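Local coordinates for protein thiazoline oxidase/subtilisin-like protease (Prochloron didemni, PDB 4H6X) that probably cleaves precursor peptides and joins their ends into macrocyclic patellamides, acting as a subtilisin-like transamidating protease of cyanobactin maturation, at residues H24-D30 with F126-C132; P64-I68 with T100-I104; L287-Q291 with M336-F340. All coordinates share one frame; numbering follows the deposited sequence.

Contact 1 of 3, residues H24-D30 with F126-C132; sequences HNQTLGD and FGIAPNC
Gly29 and Asp30 run beside Asn131 and Cys132, the CA of Gly29 lying 4.5 Å from the CA of Asn131, and one backbone hydrogen bond spans the gap, from Asn131 N to Leu28 O at 2.9 Å. Its donor is tilted 31° from the carbonyl plane. Asn131 belongs to a type I beta turn from Ala129 to Cys132, while the facing loop carries an ST turn in which Thr27 OG1 accepts from Gly29 N at 2.9 Å. Gly29 adopts backbone angles that would jam a beta carbon against the preceding carbonyl, and Cys132 SG, 3.6 Å from Gly29 CA, blocks that position as well. A water accepts from Leu28 N and donates to both Gly29 O and Asn131 OD1. The two loops lead into strands 34-39 and 133-138, neighbours in the parallel sheet of the subtilisin-like fold. Among the side chains, Asn131 CG is anti to the carbonyl carbon (chi1 -78°), which sets OD1 beside Leu28 CB. Leu28 lays its CB 3.8 Å from Pro130 CG, and its CD2 meets the edge of the Phe126 ring at CZ, 4.2 Å away. Phe126 CZ also lies over one face of the His24 ring; the planes are 30° apart but slid, with centroids 5.5 Å from each other. With an alanine in place of His24, Phe126 would probably lose this aromatic neighbour and a gap would open beside its CZ.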
loop_
_atom_site.group_PDB
_atom_site.type_symbol
_atom_site.label_atom_id
_atom_site.label_comp_id
_atom_site.label_asym_id
_atom_site.label_seq_id
_atom_site.Cartn_x
_atom_site.Cartn_y
_atom_site.Cartn_z
ATOM N N HIS A 24 10.216 -11.357 7.788
ATOM C CA HIS A 24 11.000 -11.417 6.528
ATOM C C HIS A 24 11.893 -12.658 6.473
ATOM O O HIS A 24 12.067 -13.265 5.409
ATOM C CB HIS A 24 11.841 -10.158 6.294
ATOM C CG HIS A 24 11.096 -9.032 5.637
ATOM N ND1 HIS A 24 9.994 -9.230 4.832
ATOM C CD2 HIS A 24 11.318 -7.698 5.645
ATOM C CE1 HIS A 24 9.558 -8.061 4.393
ATOM N NE2 HIS A 24 10.343 -7.116 4.871
ATOM N N ASN A 25 12.430 -13.051 7.629
ATOM C CA ASN A 25 13.258 -14.259 7.708
ATOM C C ASN A 25 12.509 -15.516 7.320
ATOM O O ASN A 25 13.120 -16.488 6.888
ATOM C CB ASN A 25 13.867 -14.419 9.103
ATOM C CG ASN A 25 14.928 -13.380 9.389
ATOM O OD1 ASN A 25 15.367 -12.664 8.485
ATOM N ND2 ASN A 25 15.342 -13.284 10.644
ATOM N N GLN A 26 11.186 -15.484 7.474
ATOM C CA GLN A 26 10.326 -16.628 7.156
ATOM C C GLN A 26 9.721 -16.557 5.743
ATOM O O GLN A 26 9.606 -17.582 5.060
ATOM C CB GLN A 26 9.222 -16.758 8.204
ATOM C CG GLN A 26 9.753 -16.856 9.625
ATOM C CD GLN A 26 8.721 -17.365 10.609
ATOM O OE1 GLN A 26 8.076 -18.382 10.375
ATOM N NE2 GLN A 26 8.570 -16.662 11.722
ATOM N N THR A 27 9.329 -15.350 5.317
ATOM C CA THR A 27 8.777 -15.143 3.971
ATOM C C THR A 27 9.040 -13.725 3.423
ATOM O O THR A 27 9.098 -12.746 4.182
ATOM C CB THR A 27 7.261 -15.532 3.885
ATOM O OG1 THR A 27 6.814 -15.514 2.518
ATOM C CG2 THR A 27 6.373 -14.618 4.725
ATOM N N LEU A 28 9.236 -13.632 2.111
ATOM C CA LEU A 28 9.186 -12.339 1.423
ATOM C C LEU A 28 7.932 -12.288 0.544
ATOM O O LEU A 28 7.796 -11.418 -0.313
ATOM C CB LEU A 28 10.449 -12.082 0.587
ATOM C CG LEU A 28 11.807 -11.940 1.285
ATOM C CD1 LEU A 28 12.880 -11.616 0.253
ATOM C CD2 LEU A 28 11.804 -10.900 2.402
ATOM N N GLY A 29 7.021 -13.227 0.778
ATOM C CA GLY A 29 5.751 -13.292 0.069
ATOM C C GLY A 29 5.616 -14.533 -0.788
ATOM O O GLY A 29 6.595 -15.245 -1.044
ATOM N N ASP A 30 4.393 -14.791 -1.233
ATOM C CA ASP A 30 4.104 -15.929 -2.085
ATOM C C ASP A 30 3.287 -15.482 -3.297
ATOM O O ASP A 30 2.292 -14.782 -3.136
ATOM C CB ASP A 30 3.327 -16.972 -1.287
ATOM C CG ASP A 30 3.301 -18.307 -1.965
ATOM O OD1 ASP A 30 2.589 -18.468 -2.977
ATOM O OD2 ASP A 30 4.012 -19.204 -1.482
ATOM N N PHE A 126 13.202 -1.491 -1.514
ATOM C CA PHE A 126 12.933 -2.853 -1.087
ATOM C C PHE A 126 11.562 -2.844 -0.389
ATOM O O PHE A 126 11.413 -2.264 0.677
ATOM C CB PHE A 126 14.057 -3.308 -0.148
ATOM C CG PHE A 126 13.801 -4.612 0.573
ATOM C CD1 PHE A 126 13.038 -5.624 0.001
ATOM C CD2 PHE A 126 14.374 -4.835 1.834
ATOM C CE1 PHE A 126 12.822 -6.817 0.674
ATOM C CE2 PHE A 126 14.171 -6.032 2.506
ATOM C CZ PHE A 126 13.389 -7.021 1.926
ATOM N N GLY A 127 10.567 -3.454 -1.024
ATOM C CA GLY A 127 9.207 -3.449 -0.488
ATOM C C GLY A 127 8.993 -4.487 0.606
ATOM O O GLY A 127 9.848 -5.327 0.845
ATOM N N ILE A 128 7.844 -4.422 1.267
ATOM C CA ILE A 128 7.507 -5.355 2.347
ATOM C C ILE A 128 7.333 -6.775 1.818
ATOM O O ILE A 128 7.760 -7.749 2.456
ATOM C CB ILE A 128 6.243 -4.880 3.103
ATOM C CG1 ILE A 128 6.487 -3.492 3.725
ATOM C CG2 ILE A 128 5.813 -5.890 4.165
ATOM C CD1 ILE A 128 7.520 -3.450 4.841
ATOM N N ALA A 129 6.743 -6.900 0.633
ATOM C CA ALA A 129 6.379 -8.215 0.117
ATOM C C ALA A 129 6.771 -8.403 -1.358
ATOM O O ALA A 129 5.894 -8.590 -2.231
ATOM C CB ALA A 129 4.890 -8.468 0.344
ATOM N N PRO A 130 8.092 -8.366 -1.643
ATOM C CA PRO A 130 8.606 -8.419 -3.023
ATOM C C PRO A 130 8.223 -9.674 -3.824
ATOM O O PRO A 130 8.320 -9.660 -5.056
ATOM C CB PRO A 130 10.130 -8.370 -2.830
ATOM C CG PRO A 130 10.352 -8.922 -1.457
ATOM C CD PRO A 130 9.199 -8.359 -0.661
ATOM N N ASN A 131 7.793 -10.740 -3.151
ATOM C CA ASN A 131 7.496 -11.993 -3.860
ATOM C C ASN A 131 6.022 -12.285 -4.125
ATOM O O ASN A 131 5.699 -13.288 -4.761
ATOM C CB ASN A 131 8.156 -13.200 -3.167
ATOM C CG ASN A 131 9.642 -13.319 -3.476
ATOM O OD1 ASN A 131 10.382 -14.008 -2.767
ATOM N ND2 ASN A 131 10.085 -12.658 -4.540
ATOM N N CYS A 132 5.137 -11.414 -3.646
ATOM C CA CYS A 132 3.704 -11.519 -3.964
ATOM C C CYS A 132 3.416 -11.030 -5.364
ATOM O O CYS A 132 4.214 -10.274 -5.941
ATOM C CB CYS A 132 2.867 -10.721 -2.962
ATOM S SG CYS A 132 2.936 -11.417 -1.296
HETATM O O HOH W 1 9.271 -15.339 -0.092
#

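Contact 2 of 3, residues P64-I68 with T100-I104; sequences PAEPI and TKDRI
Arg103 reaches from the first turn of a helix to the backbone of Glu66 and holds its carbonyl oxygen end-on, a single acceptor shared by two donors. Arg103 NH1 and NH2 each lie 2.8 Å from Glu66 O, with bent N-H...O angles of 141° and 142°. The oxygen is close to the guanidinium plane, but the two donors meet the carbonyl differently: NH1 approaches in the carbonyl plane, NH2 from above it. NH2 is further engaged in a salt bridge with Asp140, which probably offsets part of its charge, and NE too has a partner elsewhere in the chain. A bend at chi3 (59°) in an otherwise extended stem turns the group toward the loop.

Both faces of the guanidinium are covered near its rim. Ala65 CB rests over one, 3.5 Å from Arg103 NH2, while Ile68 CD1 lies over the opposite one, 3.2 Å from Arg103 NH1, so the two methyls and the in-plane carbonyl limit how the guanidinium can turn. Ile68 CD1 also touches Thr100 CG2 at 3.7 Å, and Ile68 CG2 packs on Ile104 CG1 at 3.8 Å. Thr100 occupies the N-cap position without making a capping bond; its OG1 is instead satisfied by Asp72, and its carbonyl oxygen accepts from Ile104 N.

The loop after strand 53-56 is thereby fastened to the start of helix 101-118, which farther on carries the presumed catalytic histidine of the subtilisin fold. Helix 70-82 adjoins the apolar side, where Tyr73 touches Ile68 and Ile104, and Phe76 touches Ile104.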
loop_
_atom_site.group_PDB
_atom_site.type_symbol
_atom_site.label_atom_id
_atom_site.label_comp_id
_atom_site.label_asym_id
_atom_site.label_seq_id
_atom_site.Cartn_x
_atom_site.Cartn_y
_atom_site.Cartn_z
ATOM N N PRO A 64 -8.765 5.964 -22.478
ATOM C CA PRO A 64 -7.333 6.088 -22.182
ATOM C C PRO A 64 -6.872 7.552 -22.211
ATOM O O PRO A 64 -7.303 8.316 -23.067
ATOM C CB PRO A 64 -6.676 5.285 -23.308
ATOM C CG PRO A 64 -7.714 4.282 -23.684
ATOM C CD PRO A 64 -9.009 5.039 -23.601
ATOM N N ALA A 65 -6.043 7.946 -21.257
ATOM C CA ALA A 65 -5.533 9.314 -21.224
ATOM C C ALA A 65 -4.186 9.389 -21.937
ATOM O O ALA A 65 -3.526 8.365 -22.150
ATOM C CB ALA A 65 -5.424 9.815 -19.792
ATOM N N GLU A 66 -3.793 10.600 -22.324
ATOM C CA GLU A 66 -2.476 10.812 -22.912
ATOM C C GLU A 66 -1.379 10.546 -21.881
ATOM O O GLU A 66 -1.483 10.991 -20.732
ATOM C CB GLU A 66 -2.352 12.232 -23.480
ATOM C CG GLU A 66 -2.905 12.383 -24.892
ATOM C CD GLU A 66 -2.189 11.490 -25.893
ATOM O OE1 GLU A 66 -1.021 11.790 -26.234
ATOM O OE2 GLU A 66 -2.791 10.479 -26.331
ATOM N N PRO A 67 -0.329 9.807 -22.285
ATOM C CA PRO A 67 0.820 9.612 -21.407
ATOM C C PRO A 67 1.384 10.960 -20.963
ATOM O O PRO A 67 1.306 11.931 -21.708
ATOM C CB PRO A 67 1.825 8.857 -22.292
ATOM C CG PRO A 67 1.359 9.075 -23.696
ATOM C CD PRO A 67 -0.135 9.146 -23.588
ATOM N N ILE A 68 1.882 11.010 -19.732
ATOM C CA ILE A 68 2.469 12.212 -19.159
ATOM C C ILE A 68 3.953 12.197 -19.515
ATOM O O ILE A 68 4.603 11.164 -19.365
ATOM C CB ILE A 68 2.309 12.235 -17.617
ATOM C CG1 ILE A 68 0.844 11.998 -17.200
ATOM C CG2 ILE A 68 2.895 13.519 -17.013
ATOM C CD1 ILE A 68 0.004 13.247 -17.068
ATOM N N THR A 100 -1.661 18.746 -15.964
ATOM C CA THR A 100 -1.255 17.375 -15.649
ATOM C C THR A 100 -0.941 17.128 -14.167
ATOM O O THR A 100 -0.721 15.985 -13.764
ATOM C CB THR A 100 -0.038 16.963 -16.488
ATOM O OG1 THR A 100 0.974 17.958 -16.324
ATOM C CG2 THR A 100 -0.423 16.819 -17.998
ATOM N N LYS A 101 -0.920 18.186 -13.371
ATOM C CA LYS A 101 -0.568 18.087 -11.950
ATOM C C LYS A 101 -1.421 17.086 -11.155
ATOM O O LYS A 101 -0.898 16.390 -10.286
ATOM C CB LYS A 101 -0.632 19.457 -11.274
ATOM C CG LYS A 101 -2.030 20.061 -11.184
ATOM C CD LYS A 101 -2.002 21.400 -10.455
ATOM C CE LYS A 101 -3.386 22.013 -10.353
ATOM N NZ LYS A 101 -3.406 23.217 -9.467
ATOM N N ASP A 102 -2.727 17.041 -11.436
ATOM C CA ASP A 102 -3.654 16.190 -10.684
ATOM C C ASP A 102 -3.364 14.720 -10.967
ATOM O O ASP A 102 -3.239 13.919 -10.035
ATOM C CB ASP A 102 -5.112 16.505 -11.030
ATOM C CG ASP A 102 -5.536 17.888 -10.591
ATOM O OD1 ASP A 102 -5.232 18.281 -9.446
ATOM O OD2 ASP A 102 -6.197 18.583 -11.399
ATOM N N ARG A 103 -3.220 14.383 -12.248
ATOM C CA ARG A 103 -2.859 13.019 -12.655
ATOM C C ARG A 103 -1.476 12.646 -12.152
ATOM O O ARG A 103 -1.237 11.493 -11.801
ATOM C CB ARG A 103 -2.886 12.852 -14.177
ATOM C CG ARG A 103 -4.264 12.983 -14.812
ATOM C CD ARG A 103 -4.147 12.925 -16.335
ATOM N NE ARG A 103 -3.533 11.678 -16.771
ATOM C CZ ARG A 103 -2.847 11.512 -17.900
ATOM N NH1 ARG A 103 -2.661 12.525 -18.732
ATOM N NH2 ARG A 103 -2.342 10.320 -18.195
ATOM N N ILE A 104 -0.555 13.612 -12.131
ATOM C CA ILE A 104 0.804 13.330 -11.652
ATOM C C ILE A 104 0.788 12.946 -10.167
ATOM O O ILE A 104 1.450 11.997 -9.783
ATOM C CB ILE A 104 1.782 14.493 -11.935
ATOM C CG1 ILE A 104 2.121 14.544 -13.438
ATOM C CG2 ILE A 104 3.076 14.340 -11.135
ATOM C CD1 ILE A 104 2.765 15.844 -13.883
#

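Contact 3 of 3, residues L287-Q291 with M336-F340; sequences LMSLQ and MKVLF
Leu287 and Leu290 meet Met336, Leu339 and Phe340 across two helices that run in roughly the same direction here: the axes of segments 287-291 and 336-340 are inclined by 26° and approach to 11.3 Å. That spacing is wide, and long side chains bridge it without any hydrogen bond between the segments.

The aliphatic and thioether contacts come first. Leu287 CD2 lies 3.7 Å from Met336 SD, while both methyls of Leu287 reach Leu339 CD1, CD1 at 4.0 Å, the two leucines crossing at about a right angle. Met336, bent at both chi2 (-86°) and chi3, curls toward residues 287-291 and brings its CE within 3.9 Å of Leu290 CD2.

The aromatic contacts centre on Phe340, whose ring is inserted between the helices. Leu290 CG lies over one face, offset toward the rim, and Leu290 CB comes 3.6 Å from Phe340 CZ; Leu339 CB of the ring's own helix lies over the opposite face. In the ring plane, Leu287 O sits at the edge, 3.5 Å from Phe340 CZ, a carbonyl whose hydrogen bond is the helical one, from Gln291 N.

Gln291 supplies the third kind, in which the stem of a polar residue serves as an apolar surface. Its CG lies 4.0 Å from Phe340 CE1, and its amide stands at 81° to the ring. The polar end has its own partners: OE1 accepts from Asp299 N, and NE2 is likewise hydrogen-bonded outside this pair.

Helix 273-293, whose start bears the presumed nucleophilic serine of the subtilisin fold, thus takes helix 332-340 against its later turns. Leu23 of helix 20-26 touches Leu287, Leu290 and Met336, while helix 300-309 adds Leu307 against Leu287 and Ala306 against Leu339.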
loop_
_atom_site.group_PDB
_atom_site.type_symbol
_atom_site.label_atom_id
_atom_site.label_comp_id
_atom_site.label_asym_id
_atom_site.label_seq_id
_atom_site.Cartn_x
_atom_site.Cartn_y
_atom_site.Cartn_z
ATOM N N LEU A 287 1.605 -12.264 5.915
ATOM C CA LEU A 287 0.918 -13.175 6.849
ATOM C C LEU A 287 0.079 -14.190 6.094
ATOM O O LEU A 287 0.054 -15.370 6.453
ATOM C CB LEU A 287 0.079 -12.410 7.877
ATOM C CG LEU A 287 0.850 -11.516 8.855
ATOM C CD1 LEU A 287 -0.101 -10.610 9.635
ATOM C CD2 LEU A 287 1.744 -12.323 9.802
ATOM N N MET A 288 -0.584 -13.735 5.027
ATOM C CA MET A 288 -1.276 -14.629 4.110
ATOM C C MET A 288 -0.304 -15.578 3.397
ATOM O O MET A 288 -0.625 -16.751 3.190
ATOM C CB MET A 288 -2.085 -13.846 3.059
ATOM C CG MET A 288 -3.242 -13.025 3.593
ATOM S SD MET A 288 -4.120 -12.247 2.213
ATOM C CE MET A 288 -5.453 -11.467 3.123
ATOM N N SER A 289 0.867 -15.080 3.011
ATOM C CA SER A 289 1.881 -15.938 2.385
ATOM C C SER A 289 2.278 -17.115 3.291
ATOM O O SER A 289 2.496 -18.238 2.825
ATOM C CB SER A 289 3.111 -15.116 2.005
ATOM O OG SER A 289 2.744 -14.136 1.055
ATOM N N LEU A 290 2.344 -16.839 4.585
ATOM C CA LEU A 290 2.699 -17.832 5.596
ATOM C C LEU A 290 1.584 -18.875 5.789
ATOM O O LEU A 290 1.863 -20.043 6.059
ATOM C CB LEU A 290 3.010 -17.110 6.899
ATOM C CG LEU A 290 4.194 -17.546 7.748
ATOM C CD1 LEU A 290 5.426 -17.814 6.887
ATOM C CD2 LEU A 290 4.453 -16.458 8.776
ATOM N N GLN A 291 0.327 -18.452 5.627
ATOM C CA GLN A 291 -0.806 -19.377 5.624
ATOM C C GLN A 291 -0.658 -20.387 4.491
ATOM O O GLN A 291 -0.752 -21.598 4.721
ATOM C CB GLN A 291 -2.139 -18.630 5.512
ATOM C CG GLN A 291 -2.568 -17.884 6.769
ATOM C CD GLN A 291 -3.825 -17.046 6.555
ATOM O OE1 GLN A 291 -4.109 -16.600 5.438
ATOM N NE2 GLN A 291 -4.579 -16.821 7.628
ATOM N N MET A 336 1.475 -12.899 14.889
ATOM C CA MET A 336 2.054 -14.190 14.525
ATOM C C MET A 336 1.652 -15.258 15.539
ATOM O O MET A 336 1.272 -16.368 15.176
ATOM C CB MET A 336 3.575 -14.101 14.480
ATOM C CG MET A 336 4.115 -13.167 13.418
ATOM S SD MET A 336 4.254 -14.030 11.858
ATOM C CE MET A 336 5.833 -14.838 12.068
ATOM N N LYS A 337 1.751 -14.914 16.816
ATOM C CA LYS A 337 1.347 -15.835 17.873
ATOM C C LYS A 337 -0.121 -16.241 17.695
ATOM O O LYS A 337 -0.454 -17.417 17.807
ATOM C CB LYS A 337 1.599 -15.218 19.249
ATOM C CG LYS A 337 1.667 -16.247 20.368
ATOM C CD LYS A 337 2.831 -15.969 21.310
ATOM C CE LYS A 337 2.635 -14.694 22.121
ATOM N NZ LYS A 337 3.941 -14.017 22.392
ATOM N N VAL A 338 -0.987 -15.280 17.376
ATOM C CA VAL A 338 -2.414 -15.572 17.171
ATOM C C VAL A 338 -2.625 -16.481 15.962
ATOM O O VAL A 338 -3.399 -17.427 16.021
ATOM C CB VAL A 338 -3.265 -14.280 17.029
ATOM C CG1 VAL A 338 -4.644 -14.586 16.449
ATOM C CG2 VAL A 338 -3.410 -13.572 18.374
ATOM N N LEU A 339 -1.925 -16.196 14.867
ATOM C CA LEU A 339 -2.171 -16.892 13.615
ATOM C C LEU A 339 -1.536 -18.272 13.559
ATOM O O LEU A 339 -2.125 -19.189 13.015
ATOM C CB LEU A 339 -1.688 -16.055 12.420
ATOM C CG LEU A 339 -2.539 -14.835 12.064
ATOM C CD1 LEU A 339 -1.760 -13.855 11.194
ATOM C CD2 LEU A 339 -3.838 -15.281 11.398
ATOM N N PHE A 340 -0.335 -18.405 14.117
ATOM C CA PHE A 340 0.461 -19.617 13.942
ATOM C C PHE A 340 0.985 -20.214 15.255
ATOM O O PHE A 340 1.593 -21.285 15.246
ATOM C CB PHE A 340 1.634 -19.348 12.988
ATOM C CG PHE A 340 1.260 -18.555 11.764
ATOM C CD1 PHE A 340 0.567 -19.150 10.714
ATOM C CD2 PHE A 340 1.595 -17.208 11.668
ATOM C CE1 PHE A 340 0.217 -18.412 9.586
ATOM C CE2 PHE A 340 1.248 -16.466 10.549
ATOM C CZ PHE A 340 0.558 -17.066 9.508
#

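Overall arrangement
From the N terminus, the chain leaves helix 20-26 through contact 1, whose second half is reached only after strands 34-39 and 53-56 and three helices. Contact 2 opens and closes within that long excursion, tying the loop ahead of helix 70-82 to helix 101-118. After helix 101-118 the chain closes contact 1, just ahead of strand 133-138, then runs through the rest of the sheet before contact 3 follows in series, joining two C-terminal helices. Contacts 1 and 3 nevertheless meet in space: Ser289 packs on Gly29, Asp30 and Cys132, and Gln26 on Met336. Contact 2 stands apart across the chain's centre, about 31 Å from contact 1 and 40 Å from contact 3, centre to centre.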